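Long-range contacts in stress responsive alpha-beta protein (Jannaschia sp., PDB 3BB5), which is of unknown function but forms a dimer of ferredoxin-like alpha-beta subunits and belongs to the stress-responsive A/B barrel family: residues M20-V25 with L78-D83; V25-E30 with D112-V117. One frame throughout, in Å; residues are numbered along the deposited sequence.

Contact 1. Residues M20-V25 with L78-D83. With EDO (1,2-ethanediol), chain G.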
# COMPACT_ATOMS: atom_id res chain seq x y z
N MSE A 20 1.04 -4.96 14.39
CA MSE A 20 1.65 -5.38 13.12
C MSE A 20 1.61 -4.29 12.08
O MSE A 20 0.58 -3.68 11.90
CB MSE A 20 0.87 -6.58 12.57
CG MSE A 20 1.27 -6.96 11.16
SE MSE A 20 1.07 -8.88 10.78
CE MSE A 20 2.68 -9.61 11.68
N LEU A 21 2.71 -4.08 11.36
CA LEU A 21 2.86 -2.93 10.49
C LEU A 21 3.07 -3.31 9.03
O LEU A 21 3.96 -4.07 8.69
CB LEU A 21 4.03 -2.03 10.96
CG LEU A 21 3.91 -1.26 12.28
CD1 LEU A 21 5.28 -0.65 12.60
CD2 LEU A 21 2.83 -0.18 12.23
N TYR A 22 2.25 -2.72 8.16
CA TYR A 22 2.39 -2.90 6.72
C TYR A 22 3.00 -1.61 6.21
O TYR A 22 2.36 -0.58 6.25
CB TYR A 22 1.03 -3.15 6.07
CG TYR A 22 0.50 -4.57 6.15
CD1 TYR A 22 0.89 -5.45 7.15
CD2 TYR A 22 -0.45 -5.03 5.25
CE1 TYR A 22 0.40 -6.73 7.23
CE2 TYR A 22 -0.96 -6.31 5.32
CZ TYR A 22 -0.53 -7.15 6.31
OH TYR A 22 -1.04 -8.43 6.38
N HIS A 23 4.24 -1.69 5.76
CA HIS A 23 5.06 -0.56 5.29
C HIS A 23 4.99 -0.56 3.78
O HIS A 23 5.54 -1.44 3.17
CB HIS A 23 6.51 -0.80 5.78
CG HIS A 23 7.50 0.27 5.44
ND1 HIS A 23 7.50 1.51 6.05
CD2 HIS A 23 8.57 0.27 4.61
CE1 HIS A 23 8.52 2.22 5.60
NE2 HIS A 23 9.18 1.50 4.72
N LEU A 24 4.28 0.40 3.20
CA LEU A 24 4.07 0.48 1.77
C LEU A 24 4.83 1.68 1.23
O LEU A 24 4.69 2.79 1.72
CB LEU A 24 2.58 0.61 1.43
CG LEU A 24 2.23 1.08 -0.01
CD1 LEU A 24 2.55 0.01 -1.12
CD2 LEU A 24 0.74 1.55 -0.13
N VAL A 25 5.61 1.44 0.19
CA VAL A 25 6.47 2.46 -0.41
C VAL A 25 6.14 2.54 -1.90
O VAL A 25 6.33 1.56 -2.62
CB VAL A 25 7.99 2.11 -0.19
CG1 VAL A 25 8.89 3.18 -0.80
CG2 VAL A 25 8.29 1.89 1.30
N LEU A 78 5.99 -3.51 -0.55
CA LEU A 78 5.34 -3.75 0.73
C LEU A 78 6.26 -4.59 1.64
O LEU A 78 6.71 -5.66 1.22
CB LEU A 78 4.02 -4.51 0.55
CG LEU A 78 3.18 -4.50 1.84
CD1 LEU A 78 2.32 -3.18 1.98
CD2 LEU A 78 2.30 -5.75 1.97
N CYS A 79 6.53 -4.08 2.85
CA CYS A 79 7.08 -4.89 3.92
C CYS A 79 6.07 -5.05 5.00
O CYS A 79 5.47 -4.08 5.42
CB CYS A 79 8.31 -4.24 4.54
SG CYS A 79 9.42 -3.70 3.36
N THR A 80 5.91 -6.27 5.46
CA THR A 80 5.09 -6.58 6.61
C THR A 80 6.05 -6.81 7.80
O THR A 80 6.90 -7.66 7.71
CB THR A 80 4.26 -7.86 6.33
OG1 THR A 80 3.40 -7.61 5.21
CG2 THR A 80 3.43 -8.28 7.53
N PHE A 81 5.89 -6.03 8.88
CA PHE A 81 6.69 -6.18 10.10
C PHE A 81 5.86 -6.65 11.27
O PHE A 81 4.68 -6.33 11.40
CB PHE A 81 7.35 -4.85 10.47
CG PHE A 81 8.27 -4.31 9.42
CD1 PHE A 81 9.50 -4.88 9.22
CD2 PHE A 81 7.89 -3.24 8.61
CE1 PHE A 81 10.37 -4.39 8.25
CE2 PHE A 81 8.76 -2.76 7.65
CZ PHE A 81 10.00 -3.36 7.48
N THR A 82 6.49 -7.46 12.11
CA THR A 82 5.89 -7.91 13.34
C THR A 82 5.52 -6.72 14.24
O THR A 82 4.50 -6.73 14.91
CB THR A 82 6.85 -8.86 14.08
OG1 THR A 82 6.94 -10.08 13.34
CG2 THR A 82 6.35 -9.18 15.50
N ASP A 83 6.37 -5.70 14.25
CA ASP A 83 6.24 -4.57 15.13
C ASP A 83 7.20 -3.45 14.74
O ASP A 83 8.00 -3.58 13.81
CB ASP A 83 6.47 -4.98 16.61
CG ASP A 83 7.83 -5.62 16.85
OD1 ASP A 83 8.78 -5.41 16.09
OD2 ASP A 83 7.95 -6.32 17.87
C1 EDO G . 12.04 3.93 1.78
O1 EDO G . 12.53 4.95 2.65
C2 EDO G . 12.67 2.56 2.09
O2 EDO G . 11.80 1.74 2.90

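Contact 2. Residues V25-E30 with D112-V117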
# COMPACT_ATOMS: atom_id res chain seq x y z
N VAL A 25 5.61 1.44 0.19
CA VAL A 25 6.47 2.46 -0.41
C VAL A 25 6.14 2.54 -1.90
O VAL A 25 6.33 1.56 -2.62
CB VAL A 25 7.99 2.11 -0.19
CG1 VAL A 25 8.89 3.18 -0.80
CG2 VAL A 25 8.29 1.89 1.30
N MSE A 26 5.59 3.69 -2.33
CA MSE A 26 5.25 3.96 -3.73
C MSE A 26 6.24 4.94 -4.37
O MSE A 26 6.57 5.97 -3.81
CB MSE A 26 3.82 4.49 -3.85
CG MSE A 26 2.75 3.57 -3.24
SE MSE A 26 2.72 1.78 -4.03
CE MSE A 26 2.47 2.28 -5.91
N LEU A 27 6.73 4.59 -5.56
CA LEU A 27 7.89 5.26 -6.12
C LEU A 27 7.48 5.99 -7.36
O LEU A 27 6.66 5.49 -8.09
CB LEU A 27 8.99 4.26 -6.46
CG LEU A 27 9.60 3.48 -5.29
CD1 LEU A 27 10.49 2.35 -5.85
CD2 LEU A 27 10.39 4.38 -4.31
N GLU A 28 8.07 7.17 -7.56
CA GLU A 28 7.91 8.04 -8.73
C GLU A 28 9.26 8.14 -9.50
O GLU A 28 10.05 9.07 -9.26
CB GLU A 28 7.49 9.43 -8.21
CG GLU A 28 6.47 10.14 -8.99
CD GLU A 28 6.25 11.55 -8.47
OE1 GLU A 28 5.86 11.68 -7.27
OE2 GLU A 28 6.45 12.50 -9.26
N PRO A 29 9.56 7.17 -10.40
CA PRO A 29 10.85 7.19 -11.11
C PRO A 29 11.09 8.47 -11.90
O PRO A 29 10.14 9.04 -12.44
CB PRO A 29 10.75 5.99 -12.07
CG PRO A 29 9.74 5.09 -11.44
CD PRO A 29 8.74 6.00 -10.77
N GLU A 30 12.35 8.93 -11.95
CA GLU A 30 12.71 10.12 -12.68
C GLU A 30 14.10 9.96 -13.29
O GLU A 30 15.07 9.71 -12.56
CB GLU A 30 12.65 11.33 -11.75
CG GLU A 30 12.82 12.68 -12.43
CD GLU A 30 11.79 12.92 -13.49
OE1 GLU A 30 10.58 13.03 -13.15
OE2 GLU A 30 12.18 12.97 -14.68
N ASP A 112 11.05 13.35 -1.98
CA ASP A 112 9.70 13.85 -2.28
C ASP A 112 8.94 13.01 -3.31
O ASP A 112 7.72 13.10 -3.39
CB ASP A 112 9.74 15.32 -2.76
CG ASP A 112 10.41 16.26 -1.76
OD1 ASP A 112 10.83 15.77 -0.67
OD2 ASP A 112 10.54 17.46 -2.07
N GLY A 113 9.64 12.20 -4.10
CA GLY A 113 8.97 11.28 -5.05
C GLY A 113 8.75 9.89 -4.51
O GLY A 113 8.57 8.94 -5.29
N ILE A 114 8.77 9.77 -3.19
CA ILE A 114 8.57 8.50 -2.48
C ILE A 114 7.50 8.73 -1.40
O ILE A 114 7.71 9.54 -0.49
CB ILE A 114 9.86 8.02 -1.77
CG1 ILE A 114 10.99 7.80 -2.79
CG2 ILE A 114 9.56 6.74 -0.93
CD1 ILE A 114 12.40 7.61 -2.18
N LEU A 115 6.37 8.03 -1.57
CA LEU A 115 5.24 7.96 -0.63
C LEU A 115 5.40 6.77 0.29
O LEU A 115 5.56 5.67 -0.19
CB LEU A 115 3.93 7.76 -1.41
CG LEU A 115 2.66 7.64 -0.56
CD1 LEU A 115 2.27 8.97 -0.03
CD2 LEU A 115 1.54 7.06 -1.33
N VAL A 116 5.38 6.99 1.61
CA VAL A 116 5.51 5.89 2.54
C VAL A 116 4.30 5.96 3.50
O VAL A 116 4.03 7.00 4.10
CB VAL A 116 6.85 5.96 3.26
CG1 VAL A 116 7.01 4.79 4.21
CG2 VAL A 116 7.96 6.00 2.26
N VAL A 117 3.56 4.85 3.56
CA VAL A 117 2.44 4.61 4.47
C VAL A 117 2.86 3.54 5.48
O VAL A 117 3.58 2.62 5.13
CB VAL A 117 1.24 4.06 3.68
CG1 VAL A 117 0.15 3.60 4.61
CG2 VAL A 117 0.72 5.11 2.67

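Contact 1. Residues M20-V25 with L78-D83
Leu21 to Leu24 pair with Phe81 to Leu78 as the two central strands of the antiparallel sheet in this ferredoxin-like fold. Leu21 and Phe81 form one hydrogen-bonded pair, and His23 and Cys79 the other. Phe81 N reaches Leu21 O at 2.8 Å, almost straight at 176°. His23 N reaches Cys79 O at 2.7 Å. On the face carrying His23 and Phe81, the phenyl edge is turned toward the imidazole face in an offset edge-to-face pair, with planes at 61°. Phe81 CE2 also touches His23 CB at 3.5 Å. His23 CG is anti to the backbone N (chi1 -178°), which sets the imidazole against the Phe81 edge. His23 NE2 is hydrogen-bonded to O2 of a 1,2-ethanediol, probably from the crystallisation liquor, at 3.2 Å, and ND1 to Asp118 OD1.

On the other face, Tyr22 and Thr80 lie side by side. In one of two modelled Thr80 conformers, OG1 sits over one Tyr22 ring face, toward the rim, and CG2 comes to 3.4 Å from Tyr22 CE1. Leu78 CD2 lies oblique to the same ring. With an alanine in place of Tyr22, the Thr80 methyl and Leu78 CD2 would probably lose the ring they pack on.

Helix 84-92 covers the His23 and Phe81 face through Leu87 and Ala86. The opposite face meets the second subunit, where Leu24 packs on its Leu24. Strands 55-62 and 114-120 flank the pair.

Contact 2. Residues V25-E30 with D112-V117
Val25 and Ile114 lie side by side and point the same way. Val25 CG1 meets Ile114 CG2 at 3.6 Å, branch against branch. Both methyl carbons are anti to the backbone N of their own residue (chi1 -180° for Val25), which puts them on facing flanks of the two side chains. The other arm of Ile114 serves a second neighbour: its CG1 lies 3.8 Å from Leu27 CD2. Val25 CG2 makes a looser contact with Val116 CG2.

Met26, a selenomethionine, and Leu115 stand together on the opposite face. They run alongside each other, with the two CB atoms 4.1 Å apart. The Met26 chain then bends at chi2 and chi3, and its end leads away from Leu115.

These residues join strand 21-27 to the edge strand 114-120 of the four-stranded antiparallel sheet. Met26 and Leu115 are the hydrogen-bonded pair. Met26 N donates to Leu115 O at 2.9 Å, and Leu115 N returns the bond to Met26 O. Val25 CA also approaches Leu115 O, a CA-H...O contact of 3.3 Å.

Past the strand end, Glu28 N bonds to Gly113 O at 2.9 Å. The bond is bent, with 135° at the hydrogen. Glu28 CB sits 3.2 Å from the same Gly113 O. A CB on Gly113 would come within 3.4 Å of Glu28 CB, a tight fit. The Glu28 carboxylate forms a salt bridge to Arg72 through OE1.

Leu27 rests on helices 34-48 and 94-105, and Ile114 on the latter. Met26 meets Val117 of the second subunit, and Val116 O accepts a bond from its Ser70 OG.

Contacts 1 and 2 share Val25 and use successive parts of strand 21-27, but join it to different neighbours. Contact 1 pairs it with strand 75-81 in the middle of the sheet. Contact 2 pairs it with strand 114-120, outermost within the chain. Both are largely buried; one face is turned mainly to helices and the other to the second subunit, though His23 and Val116 on the helix side also touch it. Contact 1 brings together the rings of Tyr22, His23 and Phe81, while contact 2 is mainly aliphatic and ends in a partly exposed glutamate. They also touch: Leu24 O is 3.0 Å from Val117 N, a probable hydrogen bond, and His23 CE1 packs on Val116 CG1.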